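Local coordinates for nucleoporin NUP82 (Saccharomyces cerevisiae, PDB 3PBP), which serves as a structural constituent of the nuclear pore complex, whose components can also dock transiently associated nuclear transport factors, at residues Ile314-Val317 and Ser323-Leu326; Leu356-Lys361 and Leu414-Thr419; Lys372-Val375 and Ile380-Gln383; Tyr374-Asn379 and Pro424-Ile429. The protein carries 1 engineered substitution. All blocks are in the same frame, centred on the assembly; numbering follows the deposited sequence.

Contact 1: residues Ile314-Val317 and Ser323-Leu326; sequences IVCV and SLIL
Val317 and Ile325 grip each other through both main-chain groups: Val317 N donates to Ile325 O at 3.3 Å, and Ile325 N donates to Val317 O at 3.1 Å. The carbonyl oxygen of Val317 also receives a CA-H contact from Leu324, with Leu324 CA 3.5 Å away. One step along, Cys316 and Leu326 form the non-hydrogen-bonded pair, their CA atoms 4.8 Å apart. On this face of the sheet the thiol carries the packing. With SG anti to the backbone N (chi1 179°), the sulfur lies against two leucines, 3.5 Å from Leu324 CG and 3.8 Å from Leu326 CD2. Beyond it the side chains of Ile314 and Leu326 lie at a slant to one another, Ile314 CG2 being 4.0 Å from Leu326 CB. Leu373 of strand 372-376 covers Cys316 and Leu324 from the next sheet. On the reverse face the meeting is simpler, Val317 CB approaching Ile325 CG1 at 3.9 Å, and Leu350 continues that face onto strand 347-355. All eight residues are buried. The arrangement is an antiparallel beta hairpin inside one sheet of a beta-propeller, bonded across its strands and apolar on both faces.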
loop_
_atom_site.group_PDB
_atom_site.type_symbol
_atom_site.label_atom_id
_atom_site.label_comp_id
_atom_site.label_asym_id
_atom_site.label_seq_id
_atom_site.Cartn_x
_atom_site.Cartn_y
_atom_site.Cartn_z
ATOM N N ILE A 314 0.593 15.245 1.611
ATOM C CA ILE A 314 0.708 15.248 0.176
ATOM C C ILE A 314 1.268 13.893 -0.206
ATOM O O ILE A 314 2.222 13.413 0.407
ATOM C CB ILE A 314 1.659 16.363 -0.306
ATOM C CG1 ILE A 314 0.980 17.719 -0.147
ATOM C CG2 ILE A 314 2.037 16.155 -1.772
ATOM C CD1 ILE A 314 1.903 18.853 -0.431
ATOM N N VAL A 315 0.658 13.264 -1.203
ATOM C CA VAL A 315 1.118 11.965 -1.659
ATOM C C VAL A 315 2.055 12.199 -2.824
ATOM O O VAL A 315 1.703 12.914 -3.751
ATOM C CB VAL A 315 -0.049 11.082 -2.129
ATOM C CG1 VAL A 315 0.481 9.736 -2.593
ATOM C CG2 VAL A 315 -1.049 10.904 -1.000
ATOM N N CYS A 316 3.249 11.619 -2.777
ATOM C CA CYS A 316 4.199 11.799 -3.861
ATOM C C CYS A 316 4.487 10.484 -4.565
ATOM O O CYS A 316 4.719 9.463 -3.912
ATOM C CB CYS A 316 5.507 12.398 -3.339
ATOM S SG CYS A 316 6.775 12.644 -4.636
ATOM N N VAL A 317 4.468 10.515 -5.898
ATOM C CA VAL A 317 4.734 9.328 -6.706
ATOM C C VAL A 317 5.840 9.536 -7.755
ATOM O O VAL A 317 5.875 10.559 -8.443
ATOM C CB VAL A 317 3.457 8.863 -7.421
ATOM C CG1 VAL A 317 3.713 7.555 -8.138
ATOM C CG2 VAL A 317 2.332 8.698 -6.410
ATOM N N SER A 323 10.240 11.764 -13.289
ATOM C CA SER A 323 9.217 12.753 -12.963
ATOM C C SER A 323 8.583 12.470 -11.588
ATOM O O SER A 323 8.631 11.342 -11.059
ATOM C CB SER A 323 8.142 12.756 -14.065
ATOM O OG SER A 323 7.335 13.921 -14.031
ATOM N N LEU A 324 7.978 13.508 -11.023
ATOM C CA LEU A 324 7.345 13.427 -9.712
ATOM C C LEU A 324 5.985 14.090 -9.770
ATOM O O LEU A 324 5.859 15.162 -10.349
ATOM C CB LEU A 324 8.195 14.194 -8.706
ATOM C CG LEU A 324 8.659 13.508 -7.438
ATOM C CD1 LEU A 324 9.408 12.236 -7.796
ATOM C CD2 LEU A 324 9.537 14.471 -6.665
ATOM N N ILE A 325 4.963 13.468 -9.197
ATOM C CA ILE A 325 3.660 14.122 -9.178
ATOM C C ILE A 325 3.218 14.261 -7.724
ATOM O O ILE A 325 3.146 13.282 -6.984
ATOM C CB ILE A 325 2.567 13.368 -10.012
ATOM C CG1 ILE A 325 2.243 12.001 -9.407
ATOM C CG2 ILE A 325 3.026 13.224 -11.431
ATOM C CD1 ILE A 325 1.003 11.339 -10.017
ATOM N N LEU A 326 2.962 15.495 -7.312
ATOM C CA LEU A 326 2.536 15.781 -5.956
ATOM C C LEU A 326 1.018 15.790 -5.967
ATOM O O LEU A 326 0.405 16.599 -6.644
ATOM C CB LEU A 326 3.103 17.132 -5.519
ATOM C CG LEU A 326 4.634 17.244 -5.581
ATOM C CD1 LEU A 326 5.079 18.558 -4.960
ATOM C CD2 LEU A 326 5.274 16.077 -4.828
#

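Contact 2: residues Leu356-Lys361 and Leu414-Thr419; sequences LQREIK and LEDIAT
Leu356 and Arg358 belong to the connection that leaves strand 347-355 of one propeller sheet and enters strand 362-364 of the next; they reach Leu414 and Asp416 on strand 413-419, an outermost strand of that second sheet. No hydrogen bond joins the two segments, and even their nearest CA atoms, those of Leu356 and Leu414, are 9.0 Å apart, so side chains alone bridge the gap. One methyl of Leu356 does the apolar work: CD2 points at the fork of Leu414, 3.4 Å from Leu414 CD1 and 3.6 Å from Leu414 CD2. Leu414 presents that fork with CG anti to the backbone N (chi1 -171°). The second meeting is electrostatic and loose. Arg358 NH2 stands 4.3 Å from Asp416 OD1, beyond salt-bridge range, and the oxygen lies well out of the guanidinium plane with no N-H directed at it. Any attraction between these exposed groups is therefore probably modest. Leu414, Asp416 and Arg358 all touch Gln382 of strand 380-385, which runs beside strand 413-419. Farther along, Ile417 and Ala418 both face Ile381 in a classic beta bulge, while Leu356 rests on Val375 of strand 372-376.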
loop_
_atom_site.group_PDB
_atom_site.type_symbol
_atom_site.label_atom_id
_atom_site.label_comp_id
_atom_site.label_asym_id
_atom_site.label_seq_id
_atom_site.Cartn_x
_atom_site.Cartn_y
_atom_site.Cartn_z
ATOM N N LEU A 356 12.737 15.863 -12.806
ATOM C CA LEU A 356 14.125 15.959 -12.360
ATOM C C LEU A 356 15.057 15.412 -13.433
ATOM O O LEU A 356 16.281 15.507 -13.313
ATOM C CB LEU A 356 14.314 15.179 -11.052
ATOM C CG LEU A 356 13.369 15.546 -9.901
ATOM C CD1 LEU A 356 13.568 14.584 -8.746
ATOM C CD2 LEU A 356 13.617 16.989 -9.469
ATOM N N GLN A 357 14.466 14.831 -14.476
ATOM C CA GLN A 357 15.226 14.283 -15.593
ATOM C C GLN A 357 16.426 13.438 -15.155
ATOM O O GLN A 357 17.429 13.355 -15.863
ATOM C CB GLN A 357 15.692 15.430 -16.489
ATOM C CG GLN A 357 14.539 16.248 -17.034
ATOM C CD GLN A 357 14.974 17.608 -17.543
ATOM O OE1 GLN A 357 15.424 18.458 -16.772
ATOM N NE2 GLN A 357 14.842 17.822 -18.850
ATOM N N ARG A 358 16.322 12.828 -13.979
ATOM C CA ARG A 358 17.375 11.967 -13.454
ATOM C C ARG A 358 16.675 10.677 -13.075
ATOM O O ARG A 358 15.471 10.682 -12.837
ATOM C CB ARG A 358 18.006 12.577 -12.205
ATOM C CG ARG A 358 18.671 13.920 -12.402
ATOM C CD ARG A 358 18.908 14.562 -11.048
ATOM N NE ARG A 358 19.598 15.849 -11.117
ATOM C CZ ARG A 358 20.873 16.002 -11.469
ATOM N NH1 ARG A 358 21.609 14.939 -11.793
ATOM N NH2 ARG A 358 21.415 17.220 -11.475
ATOM N N GLU A 359 17.410 9.573 -13.016
ATOM C CA GLU A 359 16.796 8.301 -12.642
ATOM C C GLU A 359 16.537 8.288 -11.131
ATOM O O GLU A 359 17.477 8.159 -10.337
ATOM C CB GLU A 359 17.711 7.133 -13.009
ATOM C CG GLU A 359 17.048 5.780 -12.842
ATOM C CD GLU A 359 18.048 4.669 -12.628
ATOM O OE1 GLU A 359 19.029 4.594 -13.400
ATOM O OE2 GLU A 359 17.848 3.866 -11.687
ATOM N N ILE A 360 15.274 8.423 -10.731
ATOM C CA ILE A 360 14.945 8.439 -9.313
ATOM C C ILE A 360 15.027 7.051 -8.706
ATOM O O ILE A 360 14.205 6.189 -9.004
ATOM C CB ILE A 360 13.541 8.988 -9.070
ATOM C CG1 ILE A 360 13.420 10.396 -9.664
ATOM C CG2 ILE A 360 13.275 9.033 -7.574
ATOM C CD1 ILE A 360 12.033 11.008 -9.569
ATOM N N LYS A 361 16.010 6.843 -7.838
ATOM C CA LYS A 361 16.187 5.539 -7.218
ATOM C C LYS A 361 15.425 5.365 -5.902
ATOM O O LYS A 361 15.231 4.229 -5.453
ATOM C CB LYS A 361 17.687 5.241 -7.048
ATOM C CG LYS A 361 18.400 5.046 -8.402
ATOM C CD LYS A 361 19.925 5.069 -8.301
ATOM C CE LYS A 361 20.474 3.798 -7.650
ATOM N NZ LYS A 361 21.961 3.846 -7.461
ATOM N N LEU A 414 13.517 23.314 -5.710
ATOM C CA LEU A 414 14.362 22.146 -5.867
ATOM C C LEU A 414 15.740 22.559 -5.368
ATOM O O LEU A 414 16.130 23.714 -5.518
ATOM C CB LEU A 414 14.424 21.750 -7.342
ATOM C CG LEU A 414 15.093 20.418 -7.654
ATOM C CD1 LEU A 414 14.285 19.314 -7.010
ATOM C CD2 LEU A 414 15.170 20.207 -9.155
ATOM N N GLU A 415 16.474 21.635 -4.761
ATOM C CA GLU A 415 17.804 21.972 -4.267
ATOM C C GLU A 415 18.723 20.774 -4.122
ATOM O O GLU A 415 18.367 19.778 -3.496
ATOM C CB GLU A 415 17.709 22.689 -2.926
ATOM C CG GLU A 415 19.045 23.224 -2.453
ATOM C CD GLU A 415 18.911 24.124 -1.247
ATOM O OE1 GLU A 415 18.590 23.610 -0.147
ATOM O OE2 GLU A 415 19.118 25.349 -1.405
ATOM N N ASP A 416 19.916 20.880 -4.697
ATOM C CA ASP A 416 20.889 19.798 -4.630
ATOM C C ASP A 416 21.541 19.751 -3.254
ATOM O O ASP A 416 22.214 20.690 -2.829
ATOM C CB ASP A 416 21.943 19.972 -5.724
ATOM C CG ASP A 416 21.371 19.778 -7.124
ATOM O OD1 ASP A 416 20.956 18.644 -7.459
ATOM O OD2 ASP A 416 21.331 20.762 -7.895
ATOM N N ILE A 417 21.321 18.644 -2.559
ATOM C CA ILE A 417 21.851 18.457 -1.222
ATOM C C ILE A 417 23.290 18.000 -1.252
ATOM O O ILE A 417 24.131 18.548 -0.543
ATOM C CB ILE A 417 21.007 17.421 -0.433
ATOM C CG1 ILE A 417 19.626 18.005 -0.122
ATOM C CG2 ILE A 417 21.709 17.023 0.848
ATOM C CD1 ILE A 417 19.651 19.231 0.774
ATOM N N ALA A 418 23.579 16.997 -2.069
ATOM C CA ALA A 418 24.933 16.485 -2.135
ATOM C C ALA A 418 25.102 15.464 -3.236
ATOM O O ALA A 418 24.126 14.954 -3.777
ATOM C CB ALA A 418 25.309 15.864 -0.807
ATOM N N THR A 419 26.356 15.174 -3.562
ATOM C CA THR A 419 26.669 14.201 -4.593
ATOM C C THR A 419 26.987 12.893 -3.907
ATOM O O THR A 419 27.818 12.846 -3.005
ATOM C CB THR A 419 27.887 14.634 -5.432
ATOM O OG1 THR A 419 27.577 15.848 -6.135
ATOM C CG2 THR A 419 28.263 13.538 -6.428
#

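Contact 3: residues Lys372-Val375 and Ile380-Gln383; sequences KLYV and IIQQ
Tyr374 and Gln383, then Val375 and Gln382, are the successive partners of two antiparallel strands whose axes, taken over these short segments, approach to 4.6 Å at an angle of 165°. Val375 and Gln382 make the hydrogen-bonded pair: Val375 N donates to Gln382 O at 2.9 Å, and Gln382 N donates to Val375 O at 3.0 Å. Tyr374 and Gln383 make the non-hydrogen-bonded pair, around which CA-H groups meet carbonyls, Gln383 CA lying 3.3 Å from Leu373 O. Of the eight residues Gln383 buries the most surface against the opposite segment, lying along Tyr374. The glutamine holds CG anti to its backbone N (chi1 -175°) and runs on extended, which carries it past one side of the phenol; Gln383 CG comes 3.6 Å from Tyr374 CE1, and the ring and amide planes are turned 44° from each other. Gln383 OE1 ends 3.0 Å from Tyr374 OH and also meets the aliphatic part of Lys372, at 3.6 Å from Lys372 CD. That lysine's ammonium goes on to a hydrogen bond with Gln369. At the other end of the ring, Ile381 CG2 packs obliquely 4.2 Å from Tyr374 CD1. Strands 362-364 and 413-419 flank the pair, making this the central beta hairpin of a four-stranded antiparallel sheet, the standard blade architecture of a beta-propeller.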
loop_
_atom_site.group_PDB
_atom_site.type_symbol
_atom_site.label_atom_id
_atom_site.label_comp_id
_atom_site.label_asym_id
_atom_site.label_seq_id
_atom_site.Cartn_x
_atom_site.Cartn_y
_atom_site.Cartn_z
ATOM N N LYS A 372 8.931 18.772 3.030
ATOM C CA LYS A 372 10.215 18.572 2.367
ATOM C C LYS A 372 10.404 17.100 2.056
ATOM O O LYS A 372 10.117 16.234 2.878
ATOM C CB LYS A 372 11.375 19.050 3.238
ATOM C CG LYS A 372 11.390 20.546 3.515
ATOM C CD LYS A 372 12.615 20.933 4.336
ATOM C CE LYS A 372 12.570 22.389 4.775
ATOM N NZ LYS A 372 13.784 22.718 5.577
ATOM N N LEU A 373 10.910 16.820 0.867
ATOM C CA LEU A 373 11.113 15.455 0.440
ATOM C C LEU A 373 12.499 15.294 -0.164
ATOM O O LEU A 373 12.946 16.134 -0.936
ATOM C CB LEU A 373 10.043 15.103 -0.591
ATOM C CG LEU A 373 10.249 13.864 -1.448
ATOM C CD1 LEU A 373 10.054 12.633 -0.612
ATOM C CD2 LEU A 373 9.272 13.884 -2.601
ATOM N N TYR A 374 13.191 14.220 0.198
ATOM C CA TYR A 374 14.509 13.959 -0.358
ATOM C C TYR A 374 14.359 12.952 -1.494
ATOM O O TYR A 374 13.696 11.919 -1.344
ATOM C CB TYR A 374 15.451 13.414 0.722
ATOM C CG TYR A 374 15.923 14.476 1.695
ATOM C CD1 TYR A 374 16.713 15.540 1.262
ATOM C CD2 TYR A 374 15.531 14.454 3.031
ATOM C CE1 TYR A 374 17.093 16.559 2.132
ATOM C CE2 TYR A 374 15.903 15.470 3.913
ATOM C CZ TYR A 374 16.681 16.521 3.457
ATOM O OH TYR A 374 17.014 17.552 4.314
ATOM N N VAL A 375 14.946 13.268 -2.642
ATOM C CA VAL A 375 14.872 12.374 -3.785
ATOM C C VAL A 375 16.264 11.920 -4.138
ATOM O O VAL A 375 17.110 12.720 -4.502
ATOM C CB VAL A 375 14.289 13.058 -5.020
ATOM C CG1 VAL A 375 14.130 12.029 -6.134
ATOM C CG2 VAL A 375 12.961 13.716 -4.686
ATOM N N ILE A 380 22.952 12.199 -7.114
ATOM C CA ILE A 380 22.555 13.367 -6.352
ATOM C C ILE A 380 21.496 13.015 -5.334
ATOM O O ILE A 380 20.825 11.988 -5.438
ATOM C CB ILE A 380 21.950 14.472 -7.249
ATOM C CG1 ILE A 380 22.994 14.997 -8.227
ATOM C CG2 ILE A 380 21.443 15.633 -6.391
ATOM C CD1 ILE A 380 22.548 16.251 -8.959
ATOM N N ILE A 381 21.386 13.872 -4.330
ATOM C CA ILE A 381 20.366 13.749 -3.315
ATOM C C ILE A 381 19.817 15.147 -3.423
ATOM O O ILE A 381 20.490 16.108 -3.057
ATOM C CB ILE A 381 20.918 13.559 -1.890
ATOM C CG1 ILE A 381 21.659 12.235 -1.777
ATOM C CG2 ILE A 381 19.770 13.569 -0.890
ATOM C CD1 ILE A 381 22.237 12.006 -0.400
ATOM N N GLN A 382 18.627 15.271 -3.985
ATOM C CA GLN A 382 18.007 16.574 -4.126
ATOM C C GLN A 382 16.929 16.680 -3.065
ATOM O O GLN A 382 16.496 15.674 -2.497
ATOM C CB GLN A 382 17.393 16.726 -5.520
ATOM C CG GLN A 382 18.399 16.998 -6.622
ATOM C CD GLN A 382 17.766 16.999 -7.995
ATOM O OE1 GLN A 382 17.511 15.947 -8.572
ATOM N NE2 GLN A 382 17.495 18.187 -8.521
ATOM N N GLN A 383 16.515 17.904 -2.778
ATOM C CA GLN A 383 15.466 18.117 -1.803
ATOM C C GLN A 383 14.385 18.995 -2.400
ATOM O O GLN A 383 14.617 20.163 -2.707
ATOM C CB GLN A 383 15.992 18.786 -0.537
ATOM C CG GLN A 383 14.909 18.900 0.530
ATOM C CD GLN A 383 15.197 19.954 1.570
ATOM O OE1 GLN A 383 15.530 19.645 2.722
ATOM N NE2 GLN A 383 15.068 21.214 1.172
#

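Contact 4: residues Tyr374-Asn379 and Pro424-Ile429; sequences YVISDN and PNLAYI
Leu426 and Tyr374 meet in the dense half of this contact, where strand 372-376 of one propeller sheet faces the start of strand 425-431 of the next. Leu426, itself only partly buried, spreads its two methyls between two neighbours. Its CD2 comes obliquely to the root of the Tyr374 ring, 3.9 Å from both Tyr374 CG and Tyr374 CD2, well away from the hydroxyl. Its CD1 turns instead to the second neighbour, 4.4 Å from Ile376 CD1. The end of Ile376 comes up to the Pro424 ring at its CD, 4.2 Å from Ile376 CD1, and lies 4.0 Å from Pro424 O; having CG1 anti to the carbonyl carbon (chi1 -68°) sends it there. Leu437 and Leu439 of strand 434-440 cover Leu426 as well. The other side is looser. Past Ile376 the chain turns away from strand 425-431, Asp378 being partly exposed and Asn379 exposed, and neither touches that strand. Asn425 points away from strand 372-376, and its OD1 accepts a hydrogen bond from the backbone N of Ile26. With no hydrogen bond or charge pair crossing the segments, cohesion probably rests on the burial of apolar side chains, joining one blade to the next.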
loop_
_atom_site.group_PDB
_atom_site.type_symbol
_atom_site.label_atom_id
_atom_site.label_comp_id
_atom_site.label_asym_id
_atom_site.label_seq_id
_atom_site.Cartn_x
_atom_site.Cartn_y
_atom_site.Cartn_z
ATOM N N TYR A 374 13.191 14.220 0.198
ATOM C CA TYR A 374 14.509 13.959 -0.358
ATOM C C TYR A 374 14.359 12.952 -1.494
ATOM O O TYR A 374 13.696 11.919 -1.344
ATOM C CB TYR A 374 15.451 13.414 0.722
ATOM C CG TYR A 374 15.923 14.476 1.695
ATOM C CD1 TYR A 374 16.713 15.540 1.262
ATOM C CD2 TYR A 374 15.531 14.454 3.031
ATOM C CE1 TYR A 374 17.093 16.559 2.132
ATOM C CE2 TYR A 374 15.903 15.470 3.913
ATOM C CZ TYR A 374 16.681 16.521 3.457
ATOM O OH TYR A 374 17.014 17.552 4.314
ATOM N N VAL A 375 14.946 13.268 -2.642
ATOM C CA VAL A 375 14.872 12.374 -3.785
ATOM C C VAL A 375 16.264 11.920 -4.138
ATOM O O VAL A 375 17.110 12.720 -4.502
ATOM C CB VAL A 375 14.289 13.058 -5.020
ATOM C CG1 VAL A 375 14.130 12.029 -6.134
ATOM C CG2 VAL A 375 12.961 13.716 -4.686
ATOM N N ILE A 376 16.505 10.628 -4.024
ATOM C CA ILE A 376 17.811 10.098 -4.348
ATOM C C ILE A 376 17.851 9.640 -5.795
ATOM O O ILE A 376 17.280 8.606 -6.153
ATOM C CB ILE A 376 18.172 8.924 -3.422
ATOM C CG1 ILE A 376 18.365 9.450 -1.999
ATOM C CG2 ILE A 376 19.424 8.213 -3.930
ATOM C CD1 ILE A 376 18.822 8.411 -1.010
ATOM N N SER A 377 18.512 10.437 -6.629
ATOM C CA SER A 377 18.658 10.122 -8.043
ATOM C C SER A 377 19.886 9.209 -8.195
ATOM O O SER A 377 20.182 8.413 -7.297
ATOM C CB SER A 377 18.826 11.410 -8.855
ATOM O OG SER A 377 17.742 12.297 -8.626
ATOM N N ASP A 378 20.621 9.321 -9.297
ATOM C CA ASP A 378 21.764 8.433 -9.470
ATOM C C ASP A 378 23.039 8.837 -8.749
ATOM O O ASP A 378 23.781 7.980 -8.271
ATOM C CB ASP A 378 22.071 8.233 -10.950
ATOM C CG ASP A 378 22.419 6.795 -11.265
ATOM O OD1 ASP A 378 22.934 6.105 -10.349
ATOM O OD2 ASP A 378 22.179 6.363 -12.418
ATOM N N ASN A 379 23.306 10.133 -8.677
ATOM C CA ASN A 379 24.509 10.597 -8.004
ATOM C C ASN A 379 24.225 11.836 -7.187
ATOM O O ASN A 379 25.140 12.452 -6.639
ATOM C CB ASN A 379 25.602 10.894 -9.024
ATOM C CG ASN A 379 25.945 9.688 -9.857
ATOM O OD1 ASN A 379 26.305 8.633 -9.324
ATOM N ND2 ASN A 379 25.833 9.828 -11.174
ATOM N N PRO A 424 22.883 6.589 -0.241
ATOM C CA PRO A 424 23.190 6.724 1.181
ATOM C C PRO A 424 22.031 6.534 2.152
ATOM O O PRO A 424 20.855 6.464 1.774
ATOM C CB PRO A 424 23.806 8.120 1.262
ATOM C CG PRO A 424 23.019 8.867 0.256
ATOM C CD PRO A 424 22.952 7.901 -0.914
ATOM N N ASN A 425 22.414 6.441 3.416
ATOM C CA ASN A 425 21.512 6.265 4.530
ATOM C C ASN A 425 21.417 7.676 5.129
ATOM O O ASN A 425 22.439 8.292 5.430
ATOM C CB ASN A 425 22.164 5.268 5.498
ATOM C CG ASN A 425 21.174 4.583 6.400
ATOM O OD1 ASN A 425 20.810 5.106 7.451
ATOM N ND2 ASN A 425 20.728 3.401 5.996
ATOM N N LEU A 426 20.207 8.210 5.266
ATOM C CA LEU A 426 20.044 9.549 5.830
ATOM C C LEU A 426 19.598 9.543 7.283
ATOM O O LEU A 426 19.026 8.572 7.767
ATOM C CB LEU A 426 19.032 10.357 5.022
ATOM C CG LEU A 426 19.504 11.027 3.743
ATOM C CD1 LEU A 426 20.140 10.001 2.828
ATOM C CD2 LEU A 426 18.314 11.693 3.076
ATOM N N ALA A 427 19.855 10.649 7.969
ATOM C CA ALA A 427 19.465 10.798 9.357
ATOM C C ALA A 427 19.547 12.260 9.782
ATOM O O ALA A 427 20.502 12.958 9.472
ATOM C CB ALA A 427 20.355 9.940 10.236
ATOM N N TYR A 428 18.523 12.715 10.487
ATOM C CA TYR A 428 18.463 14.086 10.989
ATOM C C TYR A 428 19.105 14.113 12.373
ATOM O O TYR A 428 18.733 13.342 13.250
ATOM C CB TYR A 428 17.003 14.539 11.079
ATOM C CG TYR A 428 16.757 15.802 11.876
ATOM C CD1 TYR A 428 16.783 17.059 11.272
ATOM C CD2 TYR A 428 16.442 15.731 13.228
ATOM C CE1 TYR A 428 16.488 18.217 12.002
ATOM C CE2 TYR A 428 16.153 16.868 13.965
ATOM C CZ TYR A 428 16.172 18.111 13.354
ATOM O OH TYR A 428 15.864 19.230 14.107
ATOM N N ILE A 429 20.078 14.995 12.564
ATOM C CA ILE A 429 20.749 15.101 13.847
ATOM C C ILE A 429 20.729 16.533 14.365
ATOM O O ILE A 429 21.267 17.441 13.733
ATOM C CB ILE A 429 22.197 14.631 13.746
ATOM C CG1 ILE A 429 22.219 13.159 13.355
ATOM C CG2 ILE A 429 22.913 14.853 15.065
ATOM C CD1 ILE A 429 23.596 12.629 13.078
#

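Contacts 2, 3 and 4 gather about the sheet that holds strands 372-376 and 380-385. The centre of contact 3 lies about 6 Å from that of contact 2 and about 7 Å from that of contact 4; it shares Tyr374 and Val375 with contact 4 and is nested in the loop that contact 2 closes. Contact 1 belongs to the preceding sheet, its centre about 13 Å from that of contact 3, and Cys316 SG bridges the two at 3.5 Å from Leu373 CD2. Contacts 1 and 3 fall wholly within residues 1-409, the region that interacts with NUP116, whereas contacts 2 and 4 extend beyond it.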